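Local coordinates for protein oxidoreductase, iron/ascorbate family (Shewanella oneidensis, PDB 3ON7) that probably uses Fe(II), 2-oxoglutarate and oxygen to make ethylene, and to oxidise L-arginine with release of guanidine, at residues 44-49 with 103-108; 214-219 with 267-272; 16-21 with 121-126; 54-59 with 67-72. All blocks are in the same frame, centred on the assembly; numbering follows the deposited sequence.

Contact 1. Residues 44-49 with 103-108; sequences YTEWQA and RANILA
Glu46 reaches across to Asn105, and one hydrogen bond joins them: Asn105 ND2 donates to Glu46 OE2 at 2.8 Å, with an N-H...O angle of 154°. The amide comes in above the carboxylate rather than in its plane, 38° out of it, and OE2 also lies 3.3 Å from Asn105 CB, so this oxygen rests on the methylene as well as accepting the bond. Glu46 gets there with CG tucked between its backbone N and carbonyl carbon (chi1 59°) and the rest of the chain straight, which carries the acid across the gap instead of along its own helix. One residue on, the contact turns apolar. Ile106 CD1 lies 4.0 Å from Trp47 NE1, meeting the indole obliquely, while Ile106 CG1 comes to 4.3 Å from Trp47 CZ2. Behind this shell, Phe50 and Tyr90 pair edge-to-face with the indole, and Leu39, Arg42 and Ile43 of helix 37-51 flank Asn105. Helices 37-51 and 103-126 thus meet with their polar pair on the more exposed flank and their apolar pair turned inward, where both Trp47 and Ile106 lie on Ile154 of strand 151-157 in the main sheet.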
loop_
_atom_site.group_PDB
_atom_site.type_symbol
_atom_site.label_atom_id
_atom_site.label_comp_id
_atom_site.label_asym_id
_atom_site.label_seq_id
_atom_site.Cartn_x
_atom_site.Cartn_y
_atom_site.Cartn_z
ATOM N N TYR B 44 1.999 -30.164 -11.833
ATOM C CA TYR B 44 0.596 -30.045 -12.228
ATOM C C TYR B 44 -0.270 -30.922 -11.340
ATOM O O TYR B 44 -1.317 -30.486 -10.831
ATOM C CB TYR B 44 0.387 -30.488 -13.675
ATOM C CG TYR B 44 0.459 -29.387 -14.701
ATOM C CD1 TYR B 44 1.622 -28.656 -14.886
ATOM C CD2 TYR B 44 -0.620 -29.099 -15.514
ATOM C CE1 TYR B 44 1.704 -27.663 -15.855
ATOM C CE2 TYR B 44 -0.546 -28.097 -16.476
ATOM C CZ TYR B 44 0.617 -27.385 -16.638
ATOM O OH TYR B 44 0.697 -26.384 -17.584
ATOM N N THR B 45 0.196 -32.150 -11.122
ATOM C CA THR B 45 -0.552 -33.127 -10.353
ATOM C C THR B 45 -0.739 -32.702 -8.909
ATOM O O THR B 45 -1.854 -32.715 -8.413
ATOM C CB THR B 45 0.091 -34.537 -10.434
ATOM O OG1 THR B 45 0.022 -35.002 -11.789
ATOM C CG2 THR B 45 -0.632 -35.537 -9.534
ATOM N N GLU B 46 0.327 -32.318 -8.223
ATOM C CA GLU B 46 0.185 -32.065 -6.794
ATOM C C GLU B 46 -0.449 -30.709 -6.481
ATOM O O GLU B 46 -1.055 -30.541 -5.418
ATOM C CB GLU B 46 1.489 -32.315 -6.016
ATOM C CG GLU B 46 2.694 -31.499 -6.416
ATOM C CD GLU B 46 3.986 -31.992 -5.764
ATOM O OE1 GLU B 46 3.981 -33.086 -5.154
ATOM O OE2 GLU B 46 5.007 -31.273 -5.854
ATOM N N TRP B 47 -0.361 -29.759 -7.411
ATOM C CA TRP B 47 -1.025 -28.475 -7.216
ATOM C C TRP B 47 -2.499 -28.582 -7.537
ATOM O O TRP B 47 -3.332 -27.996 -6.849
ATOM C CB TRP B 47 -0.339 -27.369 -8.024
ATOM C CG TRP B 47 0.858 -26.902 -7.296
ATOM C CD1 TRP B 47 2.117 -27.387 -7.393
ATOM C CD2 TRP B 47 0.900 -25.882 -6.305
ATOM N NE1 TRP B 47 2.952 -26.726 -6.534
ATOM C CE2 TRP B 47 2.226 -25.786 -5.861
ATOM C CE3 TRP B 47 -0.052 -25.032 -5.759
ATOM C CZ2 TRP B 47 2.621 -24.870 -4.905
ATOM C CZ3 TRP B 47 0.346 -24.130 -4.796
ATOM C CH2 TRP B 47 1.665 -24.055 -4.382
ATOM N N GLN B 48 -2.837 -29.347 -8.559
ATOM C CA GLN B 48 -4.237 -29.692 -8.778
ATOM C C GLN B 48 -4.852 -30.271 -7.502
ATOM O O GLN B 48 -5.943 -29.876 -7.072
ATOM C CB GLN B 48 -4.388 -30.685 -9.924
ATOM C CG GLN B 48 -5.832 -30.998 -10.279
ATOM C CD GLN B 48 -6.605 -29.770 -10.716
ATOM O OE1 GLN B 48 -6.455 -29.306 -11.832
ATOM N NE2 GLN B 48 -7.433 -29.240 -9.827
ATOM N N ALA B 49 -4.139 -31.208 -6.905
ATOM C CA ALA B 49 -4.525 -31.784 -5.608
ATOM C C ALA B 49 -4.708 -30.720 -4.522
ATOM O O ALA B 49 -5.697 -30.714 -3.794
ATOM C CB ALA B 49 -3.481 -32.819 -5.171
ATOM N N ARG B 103 6.918 -27.591 -1.320
ATOM C CA ARG B 103 8.095 -26.710 -1.418
ATOM C C ARG B 103 9.249 -27.237 -2.325
ATOM O O ARG B 103 9.752 -26.514 -3.197
ATOM C CB ARG B 103 8.634 -26.429 -0.003
ATOM C CG ARG B 103 9.887 -25.518 0.069
ATOM C CD ARG B 103 10.262 -25.170 1.519
ATOM N NE ARG B 103 9.250 -24.313 2.166
ATOM C CZ ARG B 103 9.305 -22.977 2.267
ATOM N NH1 ARG B 103 10.327 -22.294 1.765
ATOM N NH2 ARG B 103 8.313 -22.306 2.869
ATOM N N ALA B 104 9.658 -28.484 -2.124
ATOM C CA ALA B 104 10.827 -29.025 -2.825
ATOM C C ALA B 104 10.660 -28.919 -4.329
ATOM O O ALA B 104 11.523 -28.392 -5.014
ATOM C CB ALA B 104 11.084 -30.462 -2.426
ATOM N N ASN B 105 9.541 -29.406 -4.836
ATOM C CA ASN B 105 9.311 -29.433 -6.269
ATOM C C ASN B 105 9.135 -28.048 -6.850
ATOM O O ASN B 105 9.652 -27.746 -7.935
ATOM C CB ASN B 105 8.104 -30.317 -6.613
ATOM C CG ASN B 105 8.414 -31.822 -6.480
ATOM O OD1 ASN B 105 9.569 -32.220 -6.419
ATOM N ND2 ASN B 105 7.386 -32.639 -6.424
ATOM N N ILE B 106 8.417 -27.184 -6.145
ATOM C CA ILE B 106 8.109 -25.900 -6.735
ATOM C C ILE B 106 9.341 -25.004 -6.725
ATOM O O ILE B 106 9.561 -24.292 -7.680
ATOM C CB ILE B 106 6.866 -25.222 -6.096
ATOM C CG1 ILE B 106 6.222 -24.267 -7.096
ATOM C CG2 ILE B 106 7.212 -24.509 -4.789
ATOM C CD1 ILE B 106 5.978 -24.863 -8.460
ATOM N N LEU B 107 10.164 -25.076 -5.676
ATOM C CA LEU B 107 11.409 -24.321 -5.675
ATOM C C LEU B 107 12.477 -24.932 -6.618
ATOM O O LEU B 107 13.289 -24.208 -7.161
ATOM C CB LEU B 107 11.957 -24.142 -4.243
ATOM C CG LEU B 107 11.079 -23.296 -3.309
ATOM C CD1 LEU B 107 11.731 -23.104 -1.956
ATOM C CD2 LEU B 107 10.727 -21.941 -3.935
ATOM N N ALA B 108 12.480 -26.247 -6.804
ATOM C CA ALA B 108 13.348 -26.857 -7.810
ATOM C C ALA B 108 12.927 -26.358 -9.191
ATOM O O ALA B 108 13.767 -26.020 -10.008
ATOM C CB ALA B 108 13.301 -28.384 -7.739
#

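Contact 2. Residues 214-219 with 267-272; sequences IGDMLQ and DSYLME
Tyr269, from the C-terminal helix 266-277, brings its ring up to Asp216 and Met217, which meet it obliquely; they are the first residues of a short helix that follows strand 210-214 of the double-stranded beta-helix fold of 2-oxoglutarate oxygenases. Direct carbon packing is the work of the selenomethionine, Met217: its extended chain slides past the tyrosine in the opposite direction, with Met217 CG 3.9 Å and CE 4.0 Å from Tyr269 CD2. Tyr269 holds its ring out across the gap because CG is anti to the backbone N (chi1 -171°). The hydroxyl end is water-bridged instead: Tyr269 OH touches Asp216 CB at 3.4 Å, but no direct hydrogen bond forms. Asp216 OD1 is hydrogen-bonded to Ser228 and OD2 makes a salt bridge with Arg273; the carboxylate lies near, without touching, His174, Asp176 and His231, which probably form the iron site. Shrinking Tyr269 to an alanine would probably take away the ring that Met217 CG and CE pack on and leave the water without its partner on helix 266-277. That water donates a hydrogen bond to Asp216 O at 2.7 Å and stands 3.3 Å from Tyr269 OH.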
loop_
_atom_site.group_PDB
_atom_site.type_symbol
_atom_site.label_atom_id
_atom_site.label_comp_id
_atom_site.label_asym_id
_atom_site.label_seq_id
_atom_site.Cartn_x
_atom_site.Cartn_y
_atom_site.Cartn_z
ATOM N N ILE B 214 8.475 -11.073 -24.126
ATOM C CA ILE B 214 9.018 -9.784 -23.704
ATOM C C ILE B 214 7.963 -9.066 -22.876
ATOM O O ILE B 214 6.779 -9.120 -23.223
ATOM C CB ILE B 214 9.272 -8.893 -24.941
ATOM C CG1 ILE B 214 10.280 -9.538 -25.889
ATOM C CG2 ILE B 214 9.724 -7.438 -24.538
ATOM C CD1 ILE B 214 11.681 -9.792 -25.299
ATOM N N GLY B 215 8.393 -8.397 -21.806
ATOM C CA GLY B 215 7.518 -7.547 -20.978
ATOM C C GLY B 215 7.908 -6.069 -21.087
ATOM O O GLY B 215 8.987 -5.737 -21.615
ATOM N N ASP B 216 7.033 -5.178 -20.603
ATOM C CA ASP B 216 7.217 -3.731 -20.793
ATOM C C ASP B 216 8.585 -3.210 -20.383
ATOM O O ASP B 216 9.142 -2.317 -21.030
ATOM C CB ASP B 216 6.162 -2.932 -20.024
ATOM C CG ASP B 216 4.805 -3.028 -20.654
ATOM O OD1 ASP B 216 4.749 -3.551 -21.786
ATOM O OD2 ASP B 216 3.808 -2.606 -20.017
HETATM N N MSE B 217 9.126 -3.744 -19.299
HETATM C CA MSE B 217 10.427 -3.282 -18.843
HETATM C C MSE B 217 11.602 -3.618 -19.790
HETATM O O MSE B 217 12.554 -2.850 -19.857
HETATM C CB MSE B 217 10.687 -3.737 -17.420
HETATM C CG MSE B 217 9.941 -2.891 -16.393
HETATM SE SE MSE B 217 10.121 -3.683 -14.657
HETATM C CE MSE B 217 8.815 -2.626 -13.705
ATOM N N LEU B 218 11.525 -4.714 -20.541
ATOM C CA LEU B 218 12.549 -5.023 -21.567
ATOM C C LEU B 218 12.315 -4.226 -22.851
ATOM O O LEU B 218 13.284 -3.872 -23.553
ATOM C CB LEU B 218 12.626 -6.544 -21.876
ATOM C CG LEU B 218 13.764 -7.021 -22.786
ATOM C CD1 LEU B 218 15.120 -6.486 -22.328
ATOM C CD2 LEU B 218 13.811 -8.568 -22.853
ATOM N N GLN B 219 11.045 -3.938 -23.156
ATOM C CA GLN B 219 10.739 -3.007 -24.236
ATOM C C GLN B 219 11.393 -1.664 -23.953
ATOM O O GLN B 219 12.059 -1.085 -24.828
ATOM C CB GLN B 219 9.242 -2.840 -24.455
ATOM C CG GLN B 219 8.912 -1.952 -25.649
ATOM C CD GLN B 219 7.417 -1.818 -25.938
ATOM O OE1 GLN B 219 6.725 -2.794 -26.178
ATOM N NE2 GLN B 219 6.937 -0.586 -25.973
ATOM N N ASP B 267 11.770 0.420 -10.526
ATOM C CA ASP B 267 10.965 0.973 -9.452
ATOM C C ASP B 267 10.177 2.218 -9.901
ATOM O O ASP B 267 8.991 2.306 -9.663
ATOM C CB ASP B 267 11.883 1.314 -8.272
ATOM C CG ASP B 267 11.118 1.576 -6.976
ATOM O OD1 ASP B 267 10.407 0.683 -6.475
ATOM O OD2 ASP B 267 11.253 2.689 -6.447
ATOM N N SER B 268 10.825 3.179 -10.550
ATOM C CA SER B 268 10.117 4.390 -10.965
ATOM C C SER B 268 9.162 4.094 -12.100
ATOM O O SER B 268 8.183 4.811 -12.279
ATOM C CB SER B 268 11.096 5.526 -11.350
ATOM O OG SER B 268 11.731 5.278 -12.604
ATOM N N TYR B 269 9.444 3.058 -12.884
ATOM C CA TYR B 269 8.547 2.655 -13.951
ATOM C C TYR B 269 7.253 2.095 -13.359
ATOM O O TYR B 269 6.165 2.430 -13.806
ATOM C CB TYR B 269 9.208 1.606 -14.846
ATOM C CG TYR B 269 8.430 1.292 -16.102
ATOM C CD1 TYR B 269 8.571 2.062 -17.236
ATOM C CD2 TYR B 269 7.542 0.235 -16.146
ATOM C CE1 TYR B 269 7.860 1.772 -18.394
ATOM C CE2 TYR B 269 6.824 -0.051 -17.286
ATOM C CZ TYR B 269 6.982 0.722 -18.408
ATOM O OH TYR B 269 6.260 0.433 -19.554
ATOM N N LEU B 270 7.365 1.262 -12.330
ATOM C CA LEU B 270 6.175 0.722 -11.672
ATOM C C LEU B 270 5.376 1.868 -10.997
ATOM O O LEU B 270 4.155 1.987 -11.187
ATOM C CB LEU B 270 6.574 -0.297 -10.643
ATOM C CG LEU B 270 5.438 -1.003 -9.905
ATOM C CD1 LEU B 270 4.586 -1.797 -10.899
ATOM C CD2 LEU B 270 6.072 -1.918 -8.824
HETATM N N MSE B 271 6.074 2.724 -10.252
HETATM C CA MSE B 271 5.402 3.811 -9.562
HETATM C C MSE B 271 4.594 4.612 -10.592
HETATM O O MSE B 271 3.437 4.949 -10.355
HETATM C CB MSE B 271 6.389 4.733 -8.818
HETATM C CG MSE B 271 7.019 4.201 -7.545
HETATM SE SE MSE B 271 5.822 3.346 -6.249
HETATM C CE MSE B 271 6.035 1.565 -6.806
ATOM N N GLU B 272 5.187 4.872 -11.751
ATOM C CA GLU B 272 4.481 5.616 -12.790
ATOM C C GLU B 272 3.223 4.889 -13.260
ATOM O O GLU B 272 2.188 5.527 -13.538
ATOM C CB GLU B 272 5.404 5.914 -13.959
ATOM C CG GLU B 272 4.822 6.887 -14.966
ATOM C CD GLU B 272 4.457 8.251 -14.348
ATOM O OE1 GLU B 272 5.129 8.689 -13.370
ATOM O OE2 GLU B 272 3.491 8.876 -14.855
HETATM O O HOH W 1 7.806 -0.372 -22.314
#

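Contact 3. Residues 16-21 with 121-126; sequences KRFVES and LEWIET
The turn of helix that presents Trp123 and Ile124 to Val19 is closed by the bond from Thr126 N to Glu122 O, 2.8 Å. No hydrogen bond crosses the contact itself; apolar side chains do the touching, with one Val19 methyl against a backbone carbonyl. That methyl, CG2, lies 3.4 Å from Trp123 O, 3.9 Å from Trp123 CB and 4.2 Å from Ile124 CG1. With CG1 anti to the backbone N (chi1 177°), the other branch reaches Ile124 CA. Beside it, Phe18 and Trp123 make an offset edge-to-face pair: the indole turns its edge to the phenylalanine face, planes 72° apart, with Phe18 CD2 3.9 Å from Trp123 CE3. The helix segments cross at -82°, the backbones closest at Val19 and Ile124, and Ser14, Ala15 and Leu22 extend the contact along helix 14-25. That helix thereby lies across the C-terminal end of helix 103-126, with Ile7 of strand 6-8 touching Phe18, Phe226 touching both Val19 and Ile124, and helix 140-144 packing on helix 103-126.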
loop_
_atom_site.group_PDB
_atom_site.type_symbol
_atom_site.label_atom_id
_atom_site.label_comp_id
_atom_site.label_asym_id
_atom_site.label_seq_id
_atom_site.Cartn_x
_atom_site.Cartn_y
_atom_site.Cartn_z
ATOM N N LYS B 16 19.544 -18.056 -32.292
ATOM C CA LYS B 16 19.411 -16.973 -33.272
ATOM C C LYS B 16 17.973 -16.816 -33.712
ATOM O O LYS B 16 17.452 -15.696 -33.735
ATOM C CB LYS B 16 20.315 -17.188 -34.510
ATOM C CG LYS B 16 20.224 -16.052 -35.575
ATOM C CD LYS B 16 21.154 -16.293 -36.785
ATOM N N ARG B 17 17.337 -17.928 -34.070
ATOM C CA ARG B 17 15.931 -17.891 -34.532
ATOM C C ARG B 17 14.961 -17.496 -33.414
ATOM O O ARG B 17 13.955 -16.833 -33.668
ATOM C CB ARG B 17 15.519 -19.239 -35.131
ATOM C CG ARG B 17 16.121 -19.535 -36.522
ATOM C CD ARG B 17 16.090 -21.013 -36.815
ATOM N NE ARG B 17 14.748 -21.568 -36.667
ATOM C CZ ARG B 17 14.477 -22.801 -36.244
ATOM N NH1 ARG B 17 15.451 -23.655 -35.911
ATOM N NH2 ARG B 17 13.213 -23.180 -36.139
ATOM N N PHE B 18 15.268 -17.893 -32.185
ATOM C CA PHE B 18 14.435 -17.548 -31.032
ATOM C C PHE B 18 14.412 -16.034 -30.753
ATOM O O PHE B 18 13.341 -15.443 -30.553
ATOM C CB PHE B 18 14.927 -18.322 -29.803
ATOM C CG PHE B 18 14.215 -17.968 -28.530
ATOM C CD1 PHE B 18 12.993 -18.529 -28.228
ATOM C CD2 PHE B 18 14.775 -17.071 -27.637
ATOM C CE1 PHE B 18 12.345 -18.198 -27.053
ATOM C CE2 PHE B 18 14.130 -16.739 -26.468
ATOM C CZ PHE B 18 12.916 -17.300 -26.179
ATOM N N VAL B 19 15.588 -15.409 -30.753
ATOM C CA VAL B 19 15.704 -13.966 -30.490
ATOM C C VAL B 19 15.024 -13.182 -31.610
ATOM O O VAL B 19 14.370 -12.186 -31.368
ATOM C CB VAL B 19 17.167 -13.527 -30.280
ATOM C CG1 VAL B 19 17.272 -11.988 -30.085
ATOM C CG2 VAL B 19 17.771 -14.259 -29.057
ATOM N N GLU B 20 15.111 -13.684 -32.835
ATOM C CA GLU B 20 14.425 -13.045 -33.955
ATOM C C GLU B 20 12.885 -13.162 -33.863
ATOM O O GLU B 20 12.162 -12.261 -34.271
ATOM C CB GLU B 20 14.942 -13.626 -35.273
ATOM C CG GLU B 20 14.167 -13.193 -36.497
ATOM C CD GLU B 20 14.166 -11.690 -36.704
ATOM O OE1 GLU B 20 15.139 -11.001 -36.258
ATOM O OE2 GLU B 20 13.188 -11.212 -37.337
ATOM N N SER B 21 12.390 -14.288 -33.367
ATOM C CA SER B 21 10.960 -14.426 -33.139
ATOM C C SER B 21 10.462 -13.404 -32.100
ATOM O O SER B 21 9.362 -12.868 -32.210
ATOM C CB SER B 21 10.647 -15.844 -32.665
ATOM O OG SER B 21 9.288 -15.967 -32.318
ATOM N N LEU B 121 17.979 -14.890 -21.659
ATOM C CA LEU B 121 18.373 -13.481 -21.642
ATOM C C LEU B 121 19.794 -13.295 -22.205
ATOM O O LEU B 121 20.047 -12.312 -22.881
ATOM C CB LEU B 121 18.272 -12.892 -20.245
ATOM C CG LEU B 121 16.850 -12.719 -19.735
ATOM C CD1 LEU B 121 16.851 -12.722 -18.216
ATOM C CD2 LEU B 121 16.187 -11.426 -20.290
ATOM N N GLU B 122 20.711 -14.225 -21.923
ATOM C CA GLU B 122 22.033 -14.195 -22.552
ATOM C C GLU B 122 21.874 -14.224 -24.069
ATOM O O GLU B 122 22.538 -13.460 -24.787
ATOM C CB GLU B 122 22.902 -15.390 -22.137
ATOM C CG GLU B 122 23.551 -15.285 -20.781
ATOM C CD GLU B 122 24.290 -16.565 -20.374
ATOM O OE1 GLU B 122 24.391 -17.509 -21.193
ATOM O OE2 GLU B 122 24.769 -16.620 -19.224
ATOM N N TRP B 123 21.006 -15.116 -24.552
ATOM C CA TRP B 123 20.719 -15.213 -25.985
ATOM C C TRP B 123 20.223 -13.888 -26.536
ATOM O O TRP B 123 20.669 -13.439 -27.588
ATOM C CB TRP B 123 19.677 -16.291 -26.278
ATOM C CG TRP B 123 20.154 -17.707 -26.155
ATOM C CD1 TRP B 123 21.381 -18.148 -25.743
ATOM C CD2 TRP B 123 19.373 -18.864 -26.399
ATOM N NE1 TRP B 123 21.417 -19.524 -25.747
ATOM C CE2 TRP B 123 20.189 -19.987 -26.132
ATOM C CE3 TRP B 123 18.059 -19.064 -26.836
ATOM C CZ2 TRP B 123 19.733 -21.297 -26.292
ATOM C CZ3 TRP B 123 17.598 -20.368 -26.986
ATOM C CH2 TRP B 123 18.436 -21.469 -26.722
ATOM N N ILE B 124 19.310 -13.256 -25.813
ATOM C CA ILE B 124 18.737 -11.982 -26.243
ATOM C C ILE B 124 19.820 -10.917 -26.354
ATOM O O ILE B 124 19.851 -10.152 -27.323
ATOM C CB ILE B 124 17.604 -11.532 -25.304
ATOM C CG1 ILE B 124 16.376 -12.449 -25.478
ATOM C CG2 ILE B 124 17.227 -10.084 -25.570
ATOM C CD1 ILE B 124 15.375 -12.347 -24.324
ATOM N N GLU B 125 20.727 -10.885 -25.382
ATOM C CA GLU B 125 21.814 -9.908 -25.396
ATOM C C GLU B 125 22.773 -10.201 -26.544
ATOM O O GLU B 125 23.083 -9.309 -27.330
ATOM C CB GLU B 125 22.553 -9.890 -24.062
ATOM C CG GLU B 125 23.480 -8.663 -23.899
ATOM C CD GLU B 125 23.939 -8.424 -22.467
ATOM O OE1 GLU B 125 23.331 -8.984 -21.534
ATOM O OE2 GLU B 125 24.914 -7.657 -22.280
ATOM N N THR B 126 23.209 -11.458 -26.658
ATOM C CA THR B 126 24.171 -11.869 -27.678
ATOM C C THR B 126 23.721 -11.440 -29.079
ATOM O O THR B 126 24.506 -10.856 -29.816
ATOM C CB THR B 126 24.411 -13.413 -27.658
ATOM O OG1 THR B 126 25.191 -13.782 -26.500
ATOM C CG2 THR B 126 25.110 -13.901 -28.970
#

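Contact 4. Residues 54-59 with 67-72; sequences EAKNEF and DGFFPA
Lys56 passes its methylenes obliquely across the rim of the Phe69 ring, with Lys56 CG 3.7 Å from Phe69 CE2 and Lys56 CD 3.7 Å from Phe69 CZ. Its CB stands over one face of that ring, offset toward the rim. From there the straight chain carries the ammonium past the ring to Phe51 O and to a salt bridge with Glu88. Asn57 comes at the ring's edge, its OD1 in the ring plane and 3.7 Å from Phe69 CE2. The phenylalanine reaches this pocket because CG is anti to its backbone N (chi1 169°). A 3-10 segment, residues 55-58, here packs on strand 68-70, an outermost strand, within the chain, of the main sheet of the double-stranded beta-helix fold. One backbone bond stitches the two segments: Phe69 N donates to Phe59 O at 2.8 Å, nearly straight at 164°. Trimming Phe69 to an alanine is likely to remove the ring the Lys56 methylenes pack on and open a gap between the turn and the strand. Gly68, just before, has backbone angles that demand glycine, and any CB would also run into Phe59 O. Phe59 and Phe69 touch through CB and CB, at 4.2 Å. On the other side of the strand, Phe70 stacks with Phe61 and Tyr89 and packs on Arg275 of another subunit of the assembly.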
loop_
_atom_site.group_PDB
_atom_site.type_symbol
_atom_site.label_atom_id
_atom_site.label_comp_id
_atom_site.label_asym_id
_atom_site.label_seq_id
_atom_site.Cartn_x
_atom_site.Cartn_y
_atom_site.Cartn_z
ATOM N N GLU B 54 -10.083 -28.466 0.770
ATOM C CA GLU B 54 -10.393 -27.236 1.504
ATOM C C GLU B 54 -9.238 -26.872 2.464
ATOM O O GLU B 54 -9.218 -25.787 3.066
ATOM C CB GLU B 54 -11.784 -27.301 2.182
ATOM C CG GLU B 54 -13.028 -27.334 1.171
ATOM C CD GLU B 54 -12.970 -26.295 -0.008
ATOM O OE1 GLU B 54 -13.165 -25.071 0.227
ATOM O OE2 GLU B 54 -12.750 -26.717 -1.181
ATOM N N ALA B 55 -8.252 -27.761 2.570
ATOM C CA ALA B 55 -7.039 -27.469 3.354
ATOM C C ALA B 55 -6.251 -26.287 2.802
ATOM O O ALA B 55 -5.433 -25.721 3.509
ATOM C CB ALA B 55 -6.128 -28.705 3.415
ATOM N N LYS B 56 -6.470 -25.949 1.527
ATOM C CA LYS B 56 -5.819 -24.803 0.901
ATOM C C LYS B 56 -6.089 -23.500 1.642
ATOM O O LYS B 56 -5.234 -22.593 1.639
ATOM C CB LYS B 56 -6.275 -24.632 -0.543
ATOM C CG LYS B 56 -7.769 -24.372 -0.719
ATOM C CD LYS B 56 -8.198 -24.621 -2.156
ATOM C CE LYS B 56 -9.689 -24.348 -2.313
ATOM N NZ LYS B 56 -10.149 -24.577 -3.665
ATOM N N ASN B 57 -7.272 -23.407 2.257
ATOM C CA ASN B 57 -7.695 -22.195 2.930
ATOM C C ASN B 57 -6.816 -21.825 4.119
ATOM O O ASN B 57 -6.850 -20.684 4.567
ATOM C CB ASN B 57 -9.168 -22.288 3.356
ATOM C CG ASN B 57 -10.119 -22.390 2.155
ATOM O OD1 ASN B 57 -10.164 -21.503 1.293
ATOM N ND2 ASN B 57 -10.883 -23.475 2.101
ATOM N N GLU B 58 -6.035 -22.782 4.620
ATOM C CA GLU B 58 -5.015 -22.499 5.633
ATOM C C GLU B 58 -3.891 -21.594 5.125
ATOM O O GLU B 58 -3.136 -21.052 5.920
ATOM C CB GLU B 58 -4.363 -23.793 6.145
ATOM C CG GLU B 58 -5.241 -24.681 7.039
ATOM C CD GLU B 58 -4.693 -26.115 7.178
ATOM O OE1 GLU B 58 -3.448 -26.309 7.106
ATOM O OE2 GLU B 58 -5.516 -27.045 7.355
ATOM N N PHE B 59 -3.749 -21.464 3.813
ATOM C CA PHE B 59 -2.674 -20.665 3.241
ATOM C C PHE B 59 -3.153 -19.347 2.637
ATOM O O PHE B 59 -2.482 -18.801 1.768
ATOM C CB PHE B 59 -1.904 -21.514 2.228
ATOM C CG PHE B 59 -1.305 -22.743 2.835
ATOM C CD1 PHE B 59 -2.059 -23.911 2.961
ATOM C CD2 PHE B 59 -0.019 -22.729 3.336
ATOM C CE1 PHE B 59 -1.529 -25.039 3.555
ATOM C CE2 PHE B 59 0.525 -23.876 3.926
ATOM C CZ PHE B 59 -0.236 -25.019 4.038
ATOM N N ASP B 67 1.747 -12.885 -0.715
ATOM C CA ASP B 67 2.217 -14.228 -0.977
ATOM C C ASP B 67 1.220 -15.223 -0.383
ATOM O O ASP B 67 0.689 -15.004 0.716
ATOM C CB ASP B 67 3.631 -14.459 -0.404
ATOM C CG ASP B 67 3.732 -14.257 1.125
ATOM O OD1 ASP B 67 3.306 -13.188 1.624
ATOM O OD2 ASP B 67 4.282 -15.155 1.825
ATOM N N GLY B 68 0.956 -16.312 -1.108
ATOM C CA GLY B 68 0.057 -17.366 -0.603
ATOM C C GLY B 68 -1.126 -17.634 -1.516
ATOM O O GLY B 68 -1.062 -17.385 -2.713
ATOM N N PHE B 69 -2.213 -18.136 -0.940
ATOM C CA PHE B 69 -3.377 -18.587 -1.718
ATOM C C PHE B 69 -4.464 -17.515 -1.899
ATOM O O PHE B 69 -4.866 -16.865 -0.948
ATOM C CB PHE B 69 -3.982 -19.805 -1.040
ATOM C CG PHE B 69 -5.301 -20.206 -1.583
ATOM C CD1 PHE B 69 -5.442 -20.519 -2.909
ATOM C CD2 PHE B 69 -6.400 -20.312 -0.755
ATOM C CE1 PHE B 69 -6.655 -20.900 -3.412
ATOM C CE2 PHE B 69 -7.632 -20.706 -1.264
ATOM C CZ PHE B 69 -7.750 -21.000 -2.597
ATOM N N PHE B 70 -4.950 -17.385 -3.127
ATOM C CA PHE B 70 -6.011 -16.430 -3.489
ATOM C C PHE B 70 -7.252 -17.175 -3.948
ATOM O O PHE B 70 -7.290 -17.651 -5.083
ATOM C CB PHE B 70 -5.533 -15.510 -4.641
ATOM C CG PHE B 70 -4.524 -14.502 -4.216
ATOM C CD1 PHE B 70 -3.178 -14.838 -4.123
ATOM C CD2 PHE B 70 -4.909 -13.214 -3.876
ATOM C CE1 PHE B 70 -2.212 -13.885 -3.727
ATOM C CE2 PHE B 70 -3.958 -12.259 -3.467
ATOM C CZ PHE B 70 -2.612 -12.590 -3.380
ATOM N N PRO B 71 -8.280 -17.264 -3.089
ATOM C CA PRO B 71 -9.488 -17.966 -3.519
ATOM C C PRO B 71 -10.327 -17.097 -4.423
ATOM O O PRO B 71 -10.102 -15.895 -4.484
ATOM C CB PRO B 71 -10.236 -18.219 -2.206
ATOM C CG PRO B 71 -9.789 -17.114 -1.308
ATOM C CD PRO B 71 -8.378 -16.791 -1.693
ATOM N N ALA B 72 -11.268 -17.718 -5.128
ATOM C CA ALA B 72 -12.314 -17.000 -5.849
ATOM C C ALA B 72 -13.436 -16.793 -4.827
ATOM O O ALA B 72 -14.401 -17.541 -4.796
ATOM C CB ALA B 72 -12.837 -17.816 -7.061
#

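Overall arrangement
Contacts 3 and 4 are the buried ones, while contacts 1 and 2 are only partly so. Contacts 1 and 3 share helix 103-126, near its two ends, their centres about 30 Å apart: one adds a side-chain hydrogen bond to its apolar pair, the other has no hydrogen bond across it. Contact 4 lies next to contact 1, nearest atoms about 7 Å apart, and is nested inside the loop contact 1 closes; unlike the others it is tied by a backbone bond. Contact 2, across the chain's centre from contact 1, relies on a water for its polar link, lies near contact 3, nearest atoms about 4 Å apart without touching, and sits where other subunits reach its helix 266-277.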